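Local coordinates for C24 protein (Bizionia argentinensis JUB59, PDB 6OV6) that probably forms the trimeric, metal-binding receptor-binding tip of the long tail fibre of a temperate bacteriophage, at the interface of chains A and B. Sequence-based numbering; all coordinates share one arbitrary frame. Chains: chain A/B, C24 protein.

Contact 1: the interface of chains A and B. Residues chain A 202-205, 207, 222, 224; chain B 207, 220-222.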
# COMPACT_ATOMS: atom_id res chain seq x y z
N VAL A 202 -1.75 -52.85 -31.61
CA VAL A 202 -2.51 -54.07 -31.29
C VAL A 202 -1.72 -55.24 -31.88
O VAL A 202 -1.52 -55.27 -33.09
CB VAL A 202 -3.98 -54.04 -31.80
CG1 VAL A 202 -4.75 -55.29 -31.31
CG2 VAL A 202 -4.69 -52.77 -31.34
N PRO A 203 -1.26 -56.19 -31.05
CA PRO A 203 -0.50 -57.33 -31.61
C PRO A 203 -1.37 -58.41 -32.24
O PRO A 203 -2.48 -58.68 -31.77
CB PRO A 203 0.25 -57.87 -30.39
CG PRO A 203 -0.67 -57.58 -29.24
CD PRO A 203 -1.43 -56.32 -29.59
N ARG A 204 -0.85 -59.03 -33.31
CA ARG A 204 -1.52 -60.18 -33.94
C ARG A 204 -1.23 -61.46 -33.10
O ARG A 204 -1.98 -62.43 -33.20
CB ARG A 204 -1.08 -60.38 -35.42
CG ARG A 204 0.44 -60.58 -35.60
CD ARG A 204 0.83 -60.98 -36.99
NE ARG A 204 2.29 -60.95 -37.13
CZ ARG A 204 2.99 -61.74 -37.93
NH1 ARG A 204 2.39 -62.65 -38.68
NH2 ARG A 204 4.31 -61.65 -37.96
N ASP A 205 -0.11 -61.45 -32.32
CA ASP A 205 0.33 -62.57 -31.48
C ASP A 205 0.06 -62.35 -30.01
O ASP A 205 -0.17 -61.20 -29.59
CB ASP A 205 1.84 -62.84 -31.71
CG ASP A 205 2.18 -63.37 -33.08
OD1 ASP A 205 1.25 -63.72 -33.83
OD2 ASP A 205 3.37 -63.38 -33.44
N TRP A 207 -2.35 -63.95 -28.03
CA TRP A 207 -3.74 -64.00 -27.56
C TRP A 207 -4.04 -65.26 -26.74
O TRP A 207 -5.17 -65.43 -26.27
CB TRP A 207 -4.68 -63.91 -28.77
CG TRP A 207 -4.67 -62.55 -29.40
CD1 TRP A 207 -3.77 -62.07 -30.31
CD2 TRP A 207 -5.57 -61.47 -29.12
NE1 TRP A 207 -4.06 -60.76 -30.61
CE2 TRP A 207 -5.19 -60.38 -29.93
CE3 TRP A 207 -6.70 -61.33 -28.29
CZ2 TRP A 207 -5.87 -59.15 -29.92
CZ3 TRP A 207 -7.39 -60.12 -28.28
CH2 TRP A 207 -6.97 -59.04 -29.08
N ILE A 222 -12.54 -64.05 -31.06
CA ILE A 222 -11.40 -64.18 -31.99
C ILE A 222 -10.89 -65.62 -32.05
O ILE A 222 -10.70 -66.24 -31.01
CB ILE A 222 -10.24 -63.20 -31.65
CG1 ILE A 222 -10.68 -61.74 -31.85
CG2 ILE A 222 -8.96 -63.52 -32.49
CD1 ILE A 222 -9.66 -60.66 -31.30
N VAL A 224 -7.84 -68.21 -33.09
CA VAL A 224 -6.38 -68.19 -33.21
C VAL A 224 -5.84 -69.54 -33.67
O VAL A 224 -6.57 -70.53 -33.68
CB VAL A 224 -5.70 -67.75 -31.87
CG1 VAL A 224 -6.06 -66.32 -31.49
CG2 VAL A 224 -6.02 -68.71 -30.73
N TRP B 207 -5.54 -56.82 -41.55
CA TRP B 207 -4.52 -57.53 -40.78
C TRP B 207 -3.48 -58.24 -41.66
O TRP B 207 -2.54 -58.86 -41.13
CB TRP B 207 -5.19 -58.54 -39.84
CG TRP B 207 -5.93 -57.87 -38.73
CD1 TRP B 207 -7.19 -57.34 -38.78
CD2 TRP B 207 -5.41 -57.57 -37.43
NE1 TRP B 207 -7.50 -56.76 -37.57
CE2 TRP B 207 -6.43 -56.88 -36.72
CE3 TRP B 207 -4.19 -57.85 -36.77
CZ2 TRP B 207 -6.27 -56.50 -35.39
CZ3 TRP B 207 -4.03 -57.44 -35.46
CH2 TRP B 207 -5.06 -56.78 -34.78
N GLY B 220 -1.90 -68.91 -30.60
CA GLY B 220 -2.23 -67.58 -30.08
C GLY B 220 -2.15 -66.43 -31.08
O GLY B 220 -2.31 -65.27 -30.70
N ARG B 221 -1.87 -66.74 -32.35
CA ARG B 221 -1.83 -65.78 -33.45
C ARG B 221 -3.23 -65.68 -34.09
O ARG B 221 -3.81 -66.71 -34.44
CB ARG B 221 -0.79 -66.18 -34.50
CG ARG B 221 -0.85 -65.34 -35.78
CD ARG B 221 0.34 -65.57 -36.68
NE ARG B 221 1.57 -65.06 -36.09
CZ ARG B 221 2.79 -65.26 -36.58
NH1 ARG B 221 2.97 -65.99 -37.66
NH2 ARG B 221 3.85 -64.75 -35.97
N ILE B 222 -3.72 -64.43 -34.29
CA ILE B 222 -5.03 -64.19 -34.93
C ILE B 222 -5.12 -64.86 -36.31
O ILE B 222 -4.20 -64.75 -37.12
CB ILE B 222 -5.34 -62.66 -35.05
CG1 ILE B 222 -5.47 -62.01 -33.65
CG2 ILE B 222 -6.61 -62.41 -35.90
CD1 ILE B 222 -5.62 -60.42 -33.66

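Contact 2: the interface of chains A and B. Residues chain A 135-137, 145, 148, 273; chain B 125-126, 128-129, 132-133.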
# COMPACT_ATOMS: atom_id res chain seq x y z
N GLN A 135 -4.15 10.17 7.85
CA GLN A 135 -2.90 9.87 8.56
C GLN A 135 -2.88 8.45 9.07
O GLN A 135 -3.91 7.94 9.54
CB GLN A 135 -2.72 10.82 9.78
CG GLN A 135 -2.43 12.27 9.42
CD GLN A 135 -1.08 12.42 8.78
OE1 GLN A 135 -0.09 11.75 9.14
NE2 GLN A 135 -1.00 13.26 7.79
N LEU A 136 -1.68 7.85 9.08
CA LEU A 136 -1.45 6.52 9.68
C LEU A 136 -1.44 6.67 11.20
O LEU A 136 -0.92 7.65 11.72
CB LEU A 136 -0.12 5.94 9.23
CG LEU A 136 -0.05 5.58 7.76
CD1 LEU A 136 1.38 5.22 7.38
CD2 LEU A 136 -1.01 4.42 7.45
N TYR A 137 -2.09 5.72 11.90
CA TYR A 137 -2.22 5.81 13.36
C TYR A 137 -2.06 4.43 13.97
O TYR A 137 -2.71 3.47 13.54
CB TYR A 137 -3.58 6.45 13.71
CG TYR A 137 -3.92 6.54 15.18
CD1 TYR A 137 -3.29 7.48 16.01
CD2 TYR A 137 -4.90 5.72 15.74
CE1 TYR A 137 -3.63 7.59 17.36
CE2 TYR A 137 -5.25 5.83 17.09
CZ TYR A 137 -4.63 6.77 17.89
OH TYR A 137 -5.00 6.88 19.21
N PRO A 145 -7.38 10.88 19.26
CA PRO A 145 -7.33 12.28 19.74
C PRO A 145 -8.48 13.20 19.32
O PRO A 145 -9.11 13.00 18.28
CB PRO A 145 -5.97 12.77 19.24
CG PRO A 145 -5.14 11.52 19.16
CD PRO A 145 -6.10 10.50 18.62
N TRP A 148 -10.06 14.43 15.79
CA TRP A 148 -9.74 13.38 14.81
C TRP A 148 -10.80 12.28 14.82
O TRP A 148 -11.43 12.05 15.85
CB TRP A 148 -8.36 12.75 15.11
CG TRP A 148 -7.21 13.70 14.97
CD1 TRP A 148 -6.80 14.65 15.87
CD2 TRP A 148 -6.26 13.74 13.88
NE1 TRP A 148 -5.68 15.30 15.39
CE2 TRP A 148 -5.33 14.77 14.17
CE3 TRP A 148 -6.11 13.00 12.69
CZ2 TRP A 148 -4.26 15.07 13.31
CZ3 TRP A 148 -5.08 13.32 11.82
CH2 TRP A 148 -4.17 14.34 12.13
N ILE A 273 -6.76 7.71 10.09
CA ILE A 273 -7.56 8.72 10.81
C ILE A 273 -7.44 10.06 10.09
O ILE A 273 -6.51 10.25 9.29
CB ILE A 273 -7.19 8.83 12.31
CG1 ILE A 273 -5.73 9.37 12.54
CG2 ILE A 273 -7.52 7.53 13.10
CD1 ILE A 273 -5.40 9.74 14.02
N ARG B 125 -3.44 21.05 18.12
CA ARG B 125 -4.58 20.13 18.00
C ARG B 125 -4.36 19.14 16.82
O ARG B 125 -4.81 18.00 16.87
CB ARG B 125 -5.85 20.96 17.80
CG ARG B 125 -7.12 20.22 18.13
CD ARG B 125 -8.28 21.19 18.25
NE ARG B 125 -9.55 20.55 17.91
CZ ARG B 125 -10.28 19.83 18.76
NH1 ARG B 125 -9.84 19.62 19.99
NH2 ARG B 125 -11.43 19.32 18.38
N ARG B 126 -3.64 19.59 15.79
CA ARG B 126 -3.35 18.80 14.60
C ARG B 126 -2.09 17.95 14.78
O ARG B 126 -1.73 17.17 13.91
CB ARG B 126 -3.31 19.71 13.38
CG ARG B 126 -4.71 20.27 13.08
CD ARG B 126 -4.77 21.05 11.83
NE ARG B 126 -4.80 20.10 10.71
CZ ARG B 126 -5.36 20.34 9.53
NH1 ARG B 126 -5.95 21.50 9.29
NH2 ARG B 126 -5.33 19.41 8.58
N LEU B 128 -0.39 14.88 16.42
CA LEU B 128 -0.71 13.61 17.05
C LEU B 128 0.33 13.25 18.11
O LEU B 128 1.46 13.71 18.01
CB LEU B 128 -0.89 12.48 16.00
CG LEU B 128 -2.12 12.62 15.09
CD1 LEU B 128 -2.00 11.78 13.83
CD2 LEU B 128 -3.41 12.29 15.86
N PRO B 129 -0.03 12.46 19.14
CA PRO B 129 0.96 12.11 20.18
C PRO B 129 2.20 11.43 19.61
O PRO B 129 2.08 10.65 18.65
CB PRO B 129 0.20 11.16 21.10
CG PRO B 129 -1.24 11.44 20.87
CD PRO B 129 -1.34 11.84 19.41
N THR B 132 2.70 7.67 17.78
CA THR B 132 1.44 7.11 17.26
C THR B 132 1.22 7.36 15.76
O THR B 132 0.22 6.88 15.22
CB THR B 132 0.22 7.69 18.02
OG1 THR B 132 0.04 9.07 17.65
CG2 THR B 132 0.34 7.51 19.55
N ASN B 133 2.08 8.16 15.12
CA ASN B 133 1.84 8.61 13.76
C ASN B 133 2.96 8.36 12.77
O ASN B 133 3.74 9.28 12.45
CB ASN B 133 1.41 10.11 13.80
CG ASN B 133 1.12 10.76 12.46
OD1 ASN B 133 0.51 10.18 11.55
ND2 ASN B 133 1.52 11.98 12.32

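Contact 3: the interface of chains A and B. Residues chain A 162, 164, 185, 264, 267; chain B 166, 172, 174-175, 183.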
# COMPACT_ATOMS: atom_id res chain seq x y z
N GLY A 162 -10.13 -1.66 5.97
CA GLY A 162 -9.77 -2.87 5.23
C GLY A 162 -9.13 -2.65 3.87
O GLY A 162 -8.97 -3.61 3.10
N PHE A 164 -6.07 -1.32 1.06
CA PHE A 164 -4.67 -1.06 0.69
C PHE A 164 -4.74 0.20 -0.15
O PHE A 164 -5.51 0.27 -1.10
CB PHE A 164 -4.12 -2.20 -0.18
CG PHE A 164 -3.90 -3.44 0.64
CD1 PHE A 164 -2.68 -3.65 1.30
CD2 PHE A 164 -4.93 -4.37 0.81
CE1 PHE A 164 -2.48 -4.80 2.08
CE2 PHE A 164 -4.74 -5.51 1.61
CZ PHE A 164 -3.52 -5.72 2.24
N LYS A 185 -9.55 -9.92 -2.15
CA LYS A 185 -8.75 -10.53 -1.10
C LYS A 185 -8.25 -11.93 -1.57
O LYS A 185 -7.12 -12.32 -1.28
CB LYS A 185 -9.62 -10.66 0.16
CG LYS A 185 -8.91 -11.08 1.43
CD LYS A 185 -9.85 -11.13 2.65
CE LYS A 185 -10.27 -9.76 3.20
NZ LYS A 185 -10.80 -9.83 4.61
N ARG A 264 -3.26 -11.26 -1.21
CA ARG A 264 -2.58 -10.21 -0.44
C ARG A 264 -1.11 -10.40 -0.24
O ARG A 264 -0.66 -11.49 0.12
CB ARG A 264 -3.25 -10.00 0.91
CG ARG A 264 -4.72 -9.59 0.77
CD ARG A 264 -5.42 -9.68 2.10
NE ARG A 264 -5.56 -11.06 2.56
CZ ARG A 264 -6.23 -11.41 3.65
NH1 ARG A 264 -6.85 -10.49 4.38
NH2 ARG A 264 -6.33 -12.68 3.99
N TYR A 267 1.09 -7.79 4.74
CA TYR A 267 0.38 -6.59 5.22
C TYR A 267 0.53 -6.37 6.72
O TYR A 267 0.87 -7.29 7.46
CB TYR A 267 -1.10 -6.64 4.77
CG TYR A 267 -1.96 -7.72 5.40
CD1 TYR A 267 -2.43 -7.60 6.72
CD2 TYR A 267 -2.37 -8.84 4.66
CE1 TYR A 267 -3.27 -8.57 7.28
CE2 TYR A 267 -3.23 -9.79 5.19
CZ TYR A 267 -3.68 -9.65 6.50
OH TYR A 267 -4.48 -10.62 7.04
N VAL B 166 -2.52 -1.96 5.50
CA VAL B 166 -3.94 -2.18 5.29
C VAL B 166 -4.72 -1.47 6.41
O VAL B 166 -4.30 -1.48 7.57
CB VAL B 166 -4.31 -3.68 5.15
CG1 VAL B 166 -3.98 -4.46 6.43
CG2 VAL B 166 -5.79 -3.85 4.74
N ASP B 172 -13.81 -6.60 10.68
CA ASP B 172 -13.13 -7.63 9.90
C ASP B 172 -12.09 -8.26 10.78
O ASP B 172 -11.17 -7.57 11.22
CB ASP B 172 -12.50 -7.03 8.62
CG ASP B 172 -12.02 -8.04 7.57
OD1 ASP B 172 -12.14 -7.74 6.37
OD2 ASP B 172 -11.54 -9.12 7.96
N ASP B 174 -9.63 -10.04 10.12
CA ASP B 174 -8.27 -9.93 9.58
C ASP B 174 -7.61 -8.63 10.02
O ASP B 174 -6.38 -8.59 10.14
CB ASP B 174 -8.28 -9.95 8.04
CG ASP B 174 -8.58 -11.31 7.42
OD1 ASP B 174 -8.41 -12.33 8.11
OD2 ASP B 174 -8.91 -11.34 6.22
N TYR B 175 -8.41 -7.57 10.20
CA TYR B 175 -7.89 -6.21 10.45
C TYR B 175 -8.46 -5.51 11.68
O TYR B 175 -8.40 -4.28 11.74
CB TYR B 175 -8.21 -5.34 9.21
CG TYR B 175 -7.96 -6.01 7.86
CD1 TYR B 175 -6.72 -6.57 7.56
CD2 TYR B 175 -8.94 -5.99 6.87
CE1 TYR B 175 -6.47 -7.15 6.32
CE2 TYR B 175 -8.70 -6.57 5.62
CZ TYR B 175 -7.45 -7.13 5.35
OH TYR B 175 -7.15 -7.69 4.13
N GLY B 183 -0.73 -12.10 4.60
CA GLY B 183 -0.26 -11.98 3.23
C GLY B 183 1.08 -12.66 2.98
O GLY B 183 1.78 -13.04 3.92
O HOH W 1 -4.76 -10.65 9.84
O HOH W 2 -7.06 -14.20 6.64

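Contact 1: the interface of chains A and B
The carboxylate of A:Asp205 is gripped side-on by the guanidinium of B:Arg221, with NE donating to OD1 at 2.6 Å and NH2 donating to OD2 at 2.9 Å. Both oxygens use their syn lone pairs and the two planes are nearly coplanar, 13° apart, giving a straight, two-pronged salt bridge between subunits of this phage-fibre-like trimer. B:Arg221 bends at chi3 (-68°), which turns the guanidinium to lie along the carboxylate. On one face of that guanidinium A:Arg204 is stacked, its NH1 over the centre, 3.4 Å from B:Arg221 CZ. The two arginines run side by side, and A:Asp205 probably offsets part of their mutual repulsion. Backbone bonds continue the join: B:Ile222 N donates to A:Arg204 O at 2.9 Å, and A:Trp207 N to B:Gly220 O at 3.0 Å, while A:Val224 forms an antiparallel bridge with B:Ile222. The side chain of B:Ile222 then lies over the indole of A:Trp207, CG1 above the five-membered ring and CD1 3.4 Å from NE1. That indole is fixed within its own chain by NE1 donating to A:Pro203 O at 2.9 Å, and the carbonyl oxygen of B:Gly220 sits in plane at its edge. B:Trp207 meets the other chain edge-first, CH2 3.8 Å from A:Val202 CG1; held anti to the backbone N (chi1 -175°), CG1 is the branch that reaches the ring edge.

Contact 2: the interface of chains A and B
B:Leu128 reaches from CB into an apolar pocket of chain A, lined by A:Trp148, A:Ile273 and A:Pro145, at a subunit joint of this C24-family, fibre-like trimer. CG is anti to the carbonyl carbon (chi1 -69°), which aims the branched end at the indole. CG itself rests 3.7 Å from A:Trp148 CZ2. Beyond it the branches part: CD1 sits by the far rim of the benzo ring, 3.8 Å from A:Trp148 CH2, while CD2 lies over the face at the junction of the two rings, 3.6 Å from A:Trp148 CE2. CD2 also meets A:Ile273 CD1 tip to tip at 3.7 Å and A:Pro145 CG at 3.8 Å. The same proline carbon touches B:Pro129 CD, extending the apolar patch along the loop. The indole is anchored at its edge as well: A:Trp148 NE1 donates to the backbone oxygen of B:Arg125, at the end of helix 120-125, over 3.2 Å, with the acceptor close to the ring plane. B:Thr132 packs alongside the A:Tyr137 ring, and its hydroxyl OG1 donates to B:Pro129 O within its own chain at 2.8 Å. B:Asn133 OD1 faces both A:Gln135 OE1 and A:Leu136 O. As modelled these are oxygens against oxygens, a doubtful arrangement; with the B:Asn133 amide turned over, its nitrogen could donate to either.

Contact 3: the interface of chains A and B
Bends at chi3 in A:Lys185 (-74°) and A:Arg264 (-68°) turn two cationic tips onto one carboxylate oxygen, B:Asp174 OD2. A:Lys185 NZ and A:Arg264 NH1 each donate to it at 2.9 Å, from opposite faces of the carboxylate plane, the arginine well above that plane. A:Lys185 NZ also bridges, tip to tip, to B:Asp172 OD1 at 3.0 Å. The other oxygen of that aspartate, OD2, accepts from B:Asp174 N, tying the two acids together. A:Arg264 NH1 further donates to the phenol oxygen of B:Tyr175, OH, at 2.8 Å and in the guanidinium plane. A:Lys185 CG covers one face of the guanidinium and A:Tyr267 CE2 the other, sandwiching it and limiting its rotation. B:Tyr175 presents its edge to the face of A:Tyr267, planes 72° apart, with CE1 of each ring 3.6 Å apart. A water joins A:Tyr267 OH to B:Asp174 O, and another joins A:Arg264 NH2 to B:Asp174 OD1. B:Val166 CB lies over the A:Phe164 face and CG1 sits 3.5 Å from A:Tyr267 CD1, where strands 164-167 of the two chains pair antiparallel through A:Phe164 and B:Val166. This polar and aromatic seam appears to lock neighbouring subunits together in the fibre trimer.

Contact 1 lies about 88 Å from contact 2 and 67 Å from contact 3, measured between C-alpha centres, while contacts 2 and 3 are only about 21 Å apart. Those distances add up, so the three lie nearly in line along an elongated particle. Strand 267-275 links contacts 2 and 3: A:Tyr267, at its start, serves contact 3, and A:Ile273 serves contact 2; contact 1 draws on a separate stretch, residues 202 to 224. The two chains are thus joined near one tip and again towards the middle of the elongated molecule, as expected of a trimeric fibre, with each copy probably repeating these contacts.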